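Serpin-12 (Manduca sexta, PDB 6CJ7) probably inhibits serine proteases through a serpin mechanism and controls the prophenoloxidase activation system in the larval hemolymph of this moth. Local coordinates at residues G53-T58 with Q299-L305; F128-A134 with L159-Q164; P180-T186 with D327-G331. All coordinates share one frame; numbering follows the deposited sequence.

Interaction 1: G53-T58 with Q299-L305; sequences GAAGNT and QAELYNL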
loop_
_atom_site.group_PDB
_atom_site.type_symbol
_atom_site.label_atom_id
_atom_site.label_comp_id
_atom_site.label_asym_id
_atom_site.label_seq_id
_atom_site.Cartn_x
_atom_site.Cartn_y
_atom_site.Cartn_z
ATOM N N GLY A 53 -3.438 -0.489 -21.709
ATOM C CA GLY A 53 -3.978 -1.379 -22.714
ATOM C C GLY A 53 -5.473 -1.297 -22.913
ATOM O O GLY A 53 -6.028 -2.134 -23.641
ATOM N N ALA A 54 -6.145 -0.310 -22.324
ATOM C CA ALA A 54 -7.597 -0.238 -22.288
ATOM C C ALA A 54 -8.160 0.588 -23.440
ATOM O O ALA A 54 -7.501 1.485 -23.986
ATOM C CB ALA A 54 -8.074 0.367 -20.969
ATOM N N ALA A 55 -9.402 0.275 -23.802
ATOM C CA ALA A 55 -10.135 1.019 -24.813
ATOM C C ALA A 55 -11.592 1.173 -24.401
ATOM O O ALA A 55 -12.076 0.525 -23.464
ATOM C CB ALA A 55 -10.051 0.330 -26.183
ATOM N N GLY A 56 -12.300 2.031 -25.139
ATOM C CA GLY A 56 -13.748 2.083 -25.034
ATOM C C GLY A 56 -14.229 2.314 -23.620
ATOM O O GLY A 56 -13.681 3.138 -22.879
ATOM N N ASN A 57 -15.266 1.566 -23.229
ATOM C CA ASN A 57 -15.862 1.773 -21.912
ATOM C C ASN A 57 -14.905 1.408 -20.781
ATOM O O ASN A 57 -14.961 2.017 -19.706
ATOM C CB ASN A 57 -17.157 0.969 -21.776
ATOM C CG ASN A 57 -17.795 1.126 -20.405
ATOM O OD1 ASN A 57 -17.969 0.149 -19.670
ATOM N ND2 ASN A 57 -18.129 2.362 -20.044
ATOM N N THR A 58 -14.020 0.427 -20.992
ATOM C CA THR A 58 -13.051 0.076 -19.955
ATOM C C THR A 58 -12.069 1.213 -19.711
ATOM O O THR A 58 -11.740 1.529 -18.560
ATOM C CB THR A 58 -12.309 -1.203 -20.350
ATOM O OG1 THR A 58 -13.280 -2.238 -20.596
ATOM C CG2 THR A 58 -11.348 -1.665 -19.249
ATOM N N GLN A 299 -16.744 -8.439 -21.367
ATOM C CA GLN A 299 -16.806 -7.239 -22.190
ATOM C C GLN A 299 -15.616 -6.314 -21.963
ATOM O O GLN A 299 -15.585 -5.217 -22.530
ATOM C CB GLN A 299 -18.106 -6.469 -21.932
ATOM C CG GLN A 299 -19.352 -7.163 -22.468
ATOM C CD GLN A 299 -19.685 -8.415 -21.686
ATOM O OE1 GLN A 299 -19.747 -8.391 -20.457
ATOM N NE2 GLN A 299 -19.879 -9.522 -22.392
ATOM N N ALA A 300 -14.649 -6.727 -21.141
ATOM C CA ALA A 300 -13.458 -5.918 -20.918
ATOM C C ALA A 300 -12.764 -5.608 -22.230
ATOM O O ALA A 300 -12.582 -6.493 -23.072
ATOM C CB ALA A 300 -12.487 -6.640 -19.987
ATOM N N GLU A 301 -12.365 -4.352 -22.388
ATOM C CA GLU A 301 -11.712 -3.862 -23.605
ATOM C C GLU A 301 -10.244 -3.631 -23.273
ATOM O O GLU A 301 -9.826 -2.519 -22.948
ATOM C CB GLU A 301 -12.385 -2.593 -24.110
ATOM C CG GLU A 301 -13.784 -2.827 -24.618
ATOM C CD GLU A 301 -13.776 -3.572 -25.944
ATOM O OE1 GLU A 301 -12.804 -3.424 -26.713
ATOM O OE2 GLU A 301 -14.738 -4.310 -26.223
ATOM N N LEU A 302 -9.462 -4.711 -23.347
ATOM C CA LEU A 302 -8.036 -4.709 -23.041
ATOM C C LEU A 302 -7.245 -5.281 -24.208
ATOM O O LEU A 302 -6.221 -5.944 -24.018
ATOM C CB LEU A 302 -7.760 -5.489 -21.750
ATOM C CG LEU A 302 -8.420 -4.890 -20.514
ATOM C CD1 LEU A 302 -8.486 -5.910 -19.366
ATOM C CD2 LEU A 302 -7.670 -3.601 -20.090
ATOM N N TYR A 303 -7.716 -5.031 -25.434
ATOM C CA TYR A 303 -7.095 -5.630 -26.608
ATOM C C TYR A 303 -5.672 -5.135 -26.833
ATOM O O TYR A 303 -4.877 -5.836 -27.469
ATOM C CB TYR A 303 -7.960 -5.349 -27.841
ATOM C CG TYR A 303 -7.599 -6.204 -29.025
ATOM C CD1 TYR A 303 -8.003 -7.533 -29.082
ATOM C CD2 TYR A 303 -6.850 -5.690 -30.087
ATOM C CE1 TYR A 303 -7.675 -8.336 -30.160
ATOM C CE2 TYR A 303 -6.511 -6.490 -31.164
ATOM C CZ TYR A 303 -6.922 -7.806 -31.196
ATOM O OH TYR A 303 -6.592 -8.606 -32.263
ATOM N N ASN A 304 -5.321 -3.956 -26.332
ATOM C CA ASN A 304 -3.959 -3.461 -26.487
ATOM C C ASN A 304 -3.044 -3.939 -25.368
ATOM O O ASN A 304 -1.895 -3.485 -25.279
ATOM C CB ASN A 304 -3.931 -1.941 -26.569
ATOM C CG ASN A 304 -4.457 -1.418 -27.881
ATOM O OD1 ASN A 304 -5.120 -0.381 -27.910
ATOM N ND2 ASN A 304 -4.167 -2.116 -28.968
ATOM N N LEU A 305 -3.538 -4.826 -24.503
ATOM C CA LEU A 305 -2.714 -5.588 -23.580
ATOM C C LEU A 305 -2.354 -6.956 -24.163
ATOM O O LEU A 305 -1.199 -7.387 -24.068
ATOM C CB LEU A 305 -3.457 -5.725 -22.249
ATOM C CG LEU A 305 -2.767 -6.378 -21.059
ATOM C CD1 LEU A 305 -3.474 -5.956 -19.778
ATOM C CD2 LEU A 305 -2.794 -7.895 -21.181
HETATM O O HOH W 1 -7.474 -1.831 -25.792
HETATM O O HOH W 2 -4.687 1.125 -25.201
HETATM O O HOH W 3 -15.736 -2.283 -21.596
#
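T58 comes up against the backbone of E301, and its short side chain can be followed atom by atom. T58 CB lies against the E301 backbone, 3.8 Å from both E301 N and E301 O. From there the chain forks. With chi1 at -56° the hydroxyl is placed beside T58's own backbone N and the methyl anti to it, which sends OG1 to E301 N. T58 OG1 accepts the E301 N-H at 2.9 Å, a nearly straight bond of 160°; it also meets a water 2.7 Å away that donates to Q299 O, and has a weak bond to S294. T58 CG2 turns toward E301 O, 4.1 Å away, and the CD2 methyl of L302, where A54 CB joins a small apolar patch.

One residue on from A54, A55 N donates to E301 O at 3.0 Å, 30° out of the carbonyl plane, and the A54 CA-H points at the same oxygen. E301 is therefore held at both ends of its backbone, N-H by a hydroxyl and C=O by a peptide. G53 O gathers weaker direct contacts: a weak bond from N304 N (3.3 Å), a CA-H contact from L302, and a bond from a water that also accepts from N304 N. A side chain at G53 would run into L305 CB, so the close approach depends on its absence.

Behind the contact, L302 N is tied to S312. The arrangement is loop against loop: the turn from helix 40-51 into helix 56-66, in serpin terms helix B into helix C, is held to the linker that runs from helix 284-289 toward strand 317-326, strand 5 of sheet A.

Interaction 2: F128-A134 with L159-Q164; sequences FGKPALA and LSGNTQ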
loop_
_atom_site.group_PDB
_atom_site.type_symbol
_atom_site.label_atom_id
_atom_site.label_comp_id
_atom_site.label_asym_id
_atom_site.label_seq_id
_atom_site.Cartn_x
_atom_site.Cartn_y
_atom_site.Cartn_z
ATOM N N PHE A 128 -1.571 -21.720 -17.468
ATOM C CA PHE A 128 -2.391 -21.978 -16.291
ATOM C C PHE A 128 -3.002 -23.375 -16.280
ATOM O O PHE A 128 -3.735 -23.707 -15.341
ATOM C CB PHE A 128 -3.504 -20.922 -16.176
ATOM C CG PHE A 128 -3.005 -19.530 -15.870
ATOM C CD1 PHE A 128 -2.567 -19.202 -14.590
ATOM C CD2 PHE A 128 -2.984 -18.546 -16.845
ATOM C CE1 PHE A 128 -2.107 -17.916 -14.302
ATOM C CE2 PHE A 128 -2.526 -17.262 -16.562
ATOM C CZ PHE A 128 -2.086 -16.948 -15.285
ATOM N N GLY A 129 -2.720 -24.200 -17.294
ATOM C CA GLY A 129 -3.299 -25.532 -17.375
ATOM C C GLY A 129 -2.865 -26.473 -16.272
ATOM O O GLY A 129 -3.568 -27.450 -15.999
ATOM N N LYS A 130 -1.713 -26.217 -15.650
ATOM C CA LYS A 130 -1.298 -26.897 -14.425
ATOM C C LYS A 130 -1.388 -25.863 -13.313
ATOM O O LYS A 130 -0.422 -25.115 -13.069
ATOM C CB LYS A 130 0.115 -27.479 -14.517
ATOM C CG LYS A 130 0.247 -28.670 -15.460
ATOM C CD LYS A 130 1.685 -29.176 -15.534
ATOM C CE LYS A 130 1.829 -30.380 -16.454
ATOM N NZ LYS A 130 1.148 -31.615 -15.995
ATOM N N PRO A 131 -2.529 -25.774 -12.621
ATOM C CA PRO A 131 -2.738 -24.649 -11.690
ATOM C C PRO A 131 -1.775 -24.631 -10.520
ATOM O O PRO A 131 -1.348 -23.544 -10.122
ATOM C CB PRO A 131 -4.187 -24.855 -11.214
ATOM C CG PRO A 131 -4.832 -25.700 -12.265
ATOM C CD PRO A 131 -3.744 -26.584 -12.813
ATOM N N ALA A 132 -1.412 -25.794 -9.969
ATOM C CA ALA A 132 -0.515 -25.807 -8.816
ATOM C C ALA A 132 0.867 -25.300 -9.205
ATOM O O ALA A 132 1.503 -24.551 -8.449
ATOM C CB ALA A 132 -0.429 -27.214 -8.227
ATOM N N LEU A 133 1.342 -25.693 -10.388
ATOM C CA LEU A 133 2.633 -25.220 -10.876
ATOM C C LEU A 133 2.611 -23.722 -11.141
ATOM O O LEU A 133 3.562 -23.009 -10.795
ATOM C CB LEU A 133 3.016 -26.003 -12.132
ATOM C CG LEU A 133 4.161 -25.462 -12.972
ATOM C CD1 LEU A 133 5.470 -25.590 -12.203
ATOM C CD2 LEU A 133 4.245 -26.228 -14.278
ATOM N N ALA A 134 1.531 -23.223 -11.746
ATOM C CA ALA A 134 1.423 -21.796 -12.031
ATOM C C ALA A 134 1.396 -20.971 -10.748
ATOM O O ALA A 134 2.103 -19.961 -10.629
ATOM C CB ALA A 134 0.171 -21.517 -12.862
ATOM N N LEU A 159 -6.904 -20.801 -9.889
ATOM C CA LEU A 159 -6.391 -20.892 -11.245
ATOM C C LEU A 159 -6.947 -22.127 -11.942
ATOM O O LEU A 159 -7.217 -23.155 -11.310
ATOM C CB LEU A 159 -4.857 -20.937 -11.247
ATOM C CG LEU A 159 -4.125 -19.853 -10.450
ATOM C CD1 LEU A 159 -2.623 -20.014 -10.600
ATOM C CD2 LEU A 159 -4.566 -18.466 -10.890
ATOM N N SER A 160 -7.112 -22.019 -13.254
ATOM C CA SER A 160 -7.543 -23.143 -14.065
ATOM C C SER A 160 -7.084 -22.886 -15.490
ATOM O O SER A 160 -6.555 -21.818 -15.806
ATOM C CB SER A 160 -9.062 -23.328 -13.994
ATOM O OG SER A 160 -9.724 -22.269 -14.666
ATOM N N GLY A 161 -7.306 -23.866 -16.363
ATOM C CA GLY A 161 -7.001 -23.658 -17.767
ATOM C C GLY A 161 -7.773 -22.515 -18.392
ATOM O O GLY A 161 -7.386 -22.022 -19.458
ATOM N N ASN A 162 -8.853 -22.078 -17.754
ATOM C CA ASN A 162 -9.651 -20.973 -18.264
ATOM C C ASN A 162 -9.231 -19.620 -17.700
ATOM O O ASN A 162 -9.786 -18.598 -18.116
ATOM C CB ASN A 162 -11.133 -21.231 -17.980
ATOM C CG ASN A 162 -11.732 -22.267 -18.925
ATOM O OD1 ASN A 162 -11.621 -22.146 -20.148
ATOM N ND2 ASN A 162 -12.355 -23.296 -18.363
ATOM N N THR A 163 -8.270 -19.587 -16.773
ATOM C CA THR A 163 -7.707 -18.326 -16.302
ATOM C C THR A 163 -7.069 -17.572 -17.455
ATOM O O THR A 163 -6.327 -18.151 -18.253
ATOM C CB THR A 163 -6.663 -18.592 -15.215
ATOM O OG1 THR A 163 -7.305 -19.275 -14.134
ATOM C CG2 THR A 163 -6.018 -17.287 -14.713
ATOM N N GLN A 164 -7.357 -16.276 -17.536
ATOM C CA GLN A 164 -6.827 -15.439 -18.606
ATOM C C GLN A 164 -5.714 -14.519 -18.141
ATOM O O GLN A 164 -4.708 -14.364 -18.843
ATOM C CB GLN A 164 -7.949 -14.607 -19.237
ATOM C CG GLN A 164 -9.020 -15.492 -19.852
ATOM C CD GLN A 164 -9.878 -14.772 -20.854
ATOM O OE1 GLN A 164 -10.664 -15.406 -21.570
ATOM N NE2 GLN A 164 -9.745 -13.457 -20.918
#
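The methyl of T163 sits squarely on the F128 ring: CG2 is 3.7 Å from the centroid and only 2° off the ring normal, a CH-pi contact over the centre of one face. The threonine reaches it because chi1 is -60°, which sets CG2 anti to the backbone N and puts OG1 on the side away from the ring, where it takes the S160 N-H at 2.9 Å. That bond fixes the rotation of the side chain, so the methyl is held in place over the aromatic face.

F128 swings its ring beside its own backbone N (chi1 -68°), and the F128 and T163 side chains meet at about a right angle. F128 CB passes 3.2 Å from S160 O, while L159 CD1 comes in at the ring edge, near its plane, 4.1 Å from F128 CD1. The receiving loop is a type I turn from S160 to T163, tightened by an ST turn in which S160 OG accepts from N162 N.

In the serpin fold this joins the start of helix F (131-145), which crosses the face of sheet A, to the end of the linker that leads from that helix into strand 165-174, the third strand of the sheet. Helix and linker thus meet again where the linker enters the strand, and F128 and L159 both reach inward to V166 on it; F128 also touches F100 and S102.

At the helix start P131 lays the CB-CG side of its ring over the L159 peptide, with P131 CB 3.5 Å from L159 O and 4.0 Å from L159 CB. L159 itself carries on under the first helical turn, its CD1 branch reaching A134 CB at 3.9 Å.

Interaction 3: P180-T186 with D327-G331; sequences PFREQAT and DERGG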
loop_
_atom_site.group_PDB
_atom_site.type_symbol
_atom_site.label_atom_id
_atom_site.label_comp_id
_atom_site.label_asym_id
_atom_site.label_seq_id
_atom_site.Cartn_x
_atom_site.Cartn_y
_atom_site.Cartn_z
ATOM N N PRO A 180 17.788 6.163 16.214
ATOM C CA PRO A 180 17.267 4.901 16.742
ATOM C C PRO A 180 16.449 5.100 18.004
ATOM O O PRO A 180 16.635 6.061 18.755
ATOM C CB PRO A 180 18.533 4.088 17.041
ATOM C CG PRO A 180 19.597 5.105 17.232
ATOM C CD PRO A 180 19.254 6.252 16.336
ATOM N N PHE A 181 15.518 4.175 18.211
ATOM C CA PHE A 181 14.973 3.928 19.539
ATOM C C PHE A 181 15.960 3.083 20.327
ATOM O O PHE A 181 16.520 2.114 19.801
ATOM C CB PHE A 181 13.639 3.186 19.455
ATOM C CG PHE A 181 12.500 4.009 18.948
ATOM C CD1 PHE A 181 11.731 4.759 19.820
ATOM C CD2 PHE A 181 12.167 4.003 17.599
ATOM C CE1 PHE A 181 10.658 5.505 19.353
ATOM C CE2 PHE A 181 11.102 4.755 17.131
ATOM C CZ PHE A 181 10.348 5.504 18.008
ATOM N N ARG A 182 16.159 3.442 21.597
ATOM C CA ARG A 182 16.996 2.656 22.489
ATOM C C ARG A 182 16.262 1.362 22.830
ATOM O O ARG A 182 15.147 1.399 23.359
ATOM C CB ARG A 182 17.314 3.473 23.744
ATOM C CG ARG A 182 18.661 3.184 24.392
ATOM C CD ARG A 182 19.011 4.184 25.504
ATOM N NE ARG A 182 17.958 4.297 26.511
ATOM C CZ ARG A 182 17.843 3.494 27.565
ATOM N NH1 ARG A 182 18.712 2.509 27.749
ATOM N NH2 ARG A 182 16.854 3.669 28.434
ATOM N N GLU A 183 16.869 0.222 22.491
ATOM C CA GLU A 183 16.231 -1.070 22.744
ATOM C C GLU A 183 15.885 -1.243 24.218
ATOM O O GLU A 183 14.789 -1.702 24.558
ATOM C CB GLU A 183 17.141 -2.210 22.290
ATOM C CG GLU A 183 16.896 -2.695 20.880
ATOM C CD GLU A 183 17.730 -3.917 20.546
ATOM O OE1 GLU A 183 18.291 -3.966 19.432
ATOM O OE2 GLU A 183 17.828 -4.825 21.400
ATOM N N GLN A 184 16.811 -0.894 25.115
ATOM C CA GLN A 184 16.511 -1.095 26.529
ATOM C C GLN A 184 15.429 -0.144 27.038
ATOM O O GLN A 184 14.965 -0.316 28.169
ATOM C CB GLN A 184 17.789 -0.971 27.370
ATOM C CG GLN A 184 18.561 -2.291 27.552
ATOM C CD GLN A 184 18.259 -3.000 28.871
ATOM O OE1 GLN A 184 17.090 -3.225 29.226
ATOM N NE2 GLN A 184 19.309 -3.365 29.595
ATOM N N ALA A 185 14.983 0.815 26.219
ATOM C CA ALA A 185 13.848 1.659 26.561
ATOM C C ALA A 185 12.510 1.073 26.127
ATOM O O ALA A 185 11.467 1.599 26.533
ATOM C CB ALA A 185 14.007 3.051 25.947
ATOM N N THR A 186 12.505 0.017 25.311
ATOM C CA THR A 186 11.248 -0.599 24.901
ATOM C C THR A 186 10.641 -1.326 26.086
ATOM O O THR A 186 11.329 -2.084 26.770
ATOM C CB THR A 186 11.479 -1.572 23.753
ATOM O OG1 THR A 186 11.990 -0.840 22.630
ATOM C CG2 THR A 186 10.174 -2.254 23.332
ATOM N N ASP A 327 10.587 -1.471 13.908
ATOM C CA ASP A 327 11.250 -1.835 15.163
ATOM C C ASP A 327 12.166 -0.682 15.560
ATOM O O ASP A 327 12.042 0.427 15.035
ATOM C CB ASP A 327 11.965 -3.200 15.049
ATOM C CG ASP A 327 13.123 -3.216 14.060
ATOM O OD1 ASP A 327 13.664 -2.152 13.694
ATOM O OD2 ASP A 327 13.509 -4.335 13.655
ATOM N N GLU A 328 13.091 -0.939 16.492
ATOM C CA GLU A 328 13.862 0.146 17.098
ATOM C C GLU A 328 14.982 0.685 16.219
ATOM O O GLU A 328 15.528 1.748 16.529
ATOM C CB GLU A 328 14.493 -0.307 18.416
ATOM C CG GLU A 328 13.529 -0.631 19.558
ATOM C CD GLU A 328 13.082 -2.091 19.575
ATOM O OE1 GLU A 328 12.592 -2.523 20.642
ATOM O OE2 GLU A 328 13.174 -2.804 18.563
ATOM N N ARG A 329 15.380 -0.034 15.176
ATOM C CA ARG A 329 16.697 0.199 14.592
ATOM C C ARG A 329 16.774 1.535 13.856
ATOM O O ARG A 329 15.852 1.923 13.130
ATOM C CB ARG A 329 17.070 -0.955 13.656
ATOM C CG ARG A 329 18.567 -1.063 13.461
ATOM C CD ARG A 329 18.992 -2.264 12.634
ATOM N NE ARG A 329 20.433 -2.223 12.383
ATOM C CZ ARG A 329 20.978 -2.035 11.186
ATOM N NH1 ARG A 329 20.201 -1.892 10.119
ATOM N NH2 ARG A 329 22.298 -2.004 11.055
ATOM N N GLY A 330 17.893 2.241 14.058
ATOM C CA GLY A 330 18.106 3.535 13.439
ATOM C C GLY A 330 19.561 3.745 13.076
ATOM O O GLY A 330 20.433 2.937 13.405
ATOM N N GLY A 331 19.814 4.864 12.400
ATOM C CA GLY A 331 21.167 5.237 11.998
ATOM C C GLY A 331 21.956 5.972 13.060
ATOM O O GLY A 331 21.733 5.784 14.255
#
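F181 N donates to E328 O at 3.0 Å in the carbonyl plane, the one backbone bond between two irregular segments, whose CA atoms are 3.7 Å apart at P180 and G330. That closeness depends on G330 having no side chain, since a CB there would collide with P180 N. P180 lies along the glycines, its CB beside G330 N and its CD 3.3 Å from G331 O.

E328 has the largest share of the contact. Its chain bends at chi2 (90°), which turns the carboxylate back toward T186 while CB and CG stay against F181 CB. The T186 hydroxyl, approaching from the opposite direction, donates from T186 OG1 to E328 OE1 at 2.7 Å, and OE1 receives it on its anti lone pair, away from OE2. The other oxygen, OE2, forms a salt bridge with K274, so this buried carboxylate has a partner at each oxygen and is likely to stay ionised. E183 lies across it at about a right angle, its CG 4.1 Å from E328 CD; the carboxylates keep apart, with 5.3 Å between E183 OE1 and E328 OE2. A leucine in place of E328 would probably leave K274 without its counter-charge and the T186 hydroxyl without its acceptor. Next to it, D327 OD1 accepts from R329 N in an Asx turn and pairs with K174.

This is the breach region of the serpin fold, where strand 317-326, strand 5 of sheet A, runs out into the proximal hinge of the reactive-centre loop. F181 points its ring inward, edge-to-face with W177, against M204 and T206 of strand 198-215 and L270 of strand 265-282; W177, just past the end of strand 165-174, also bonds to D327, R329 and G331.

Interactions 1 and 2 lie toward one end of the molecule, their centres about 23 Å apart, while interaction 3 is at the far end, with its centre about 50 and 46 Å from theirs. All three are partly buried margins of the fold, none its core. Strand 165-174 ties two of them together, leaving interaction 2 and leading toward 180-186; strand 317-326 likewise follows the linker of interaction 1 and ends at 327-331. Their chemistry differs: interaction 1 works through backbone bonds, one hydroxyl and waters, interaction 2 joins its segments by apolar and CH-pi packing without a hydrogen bond across, and interaction 3 centres on a buried carboxylate.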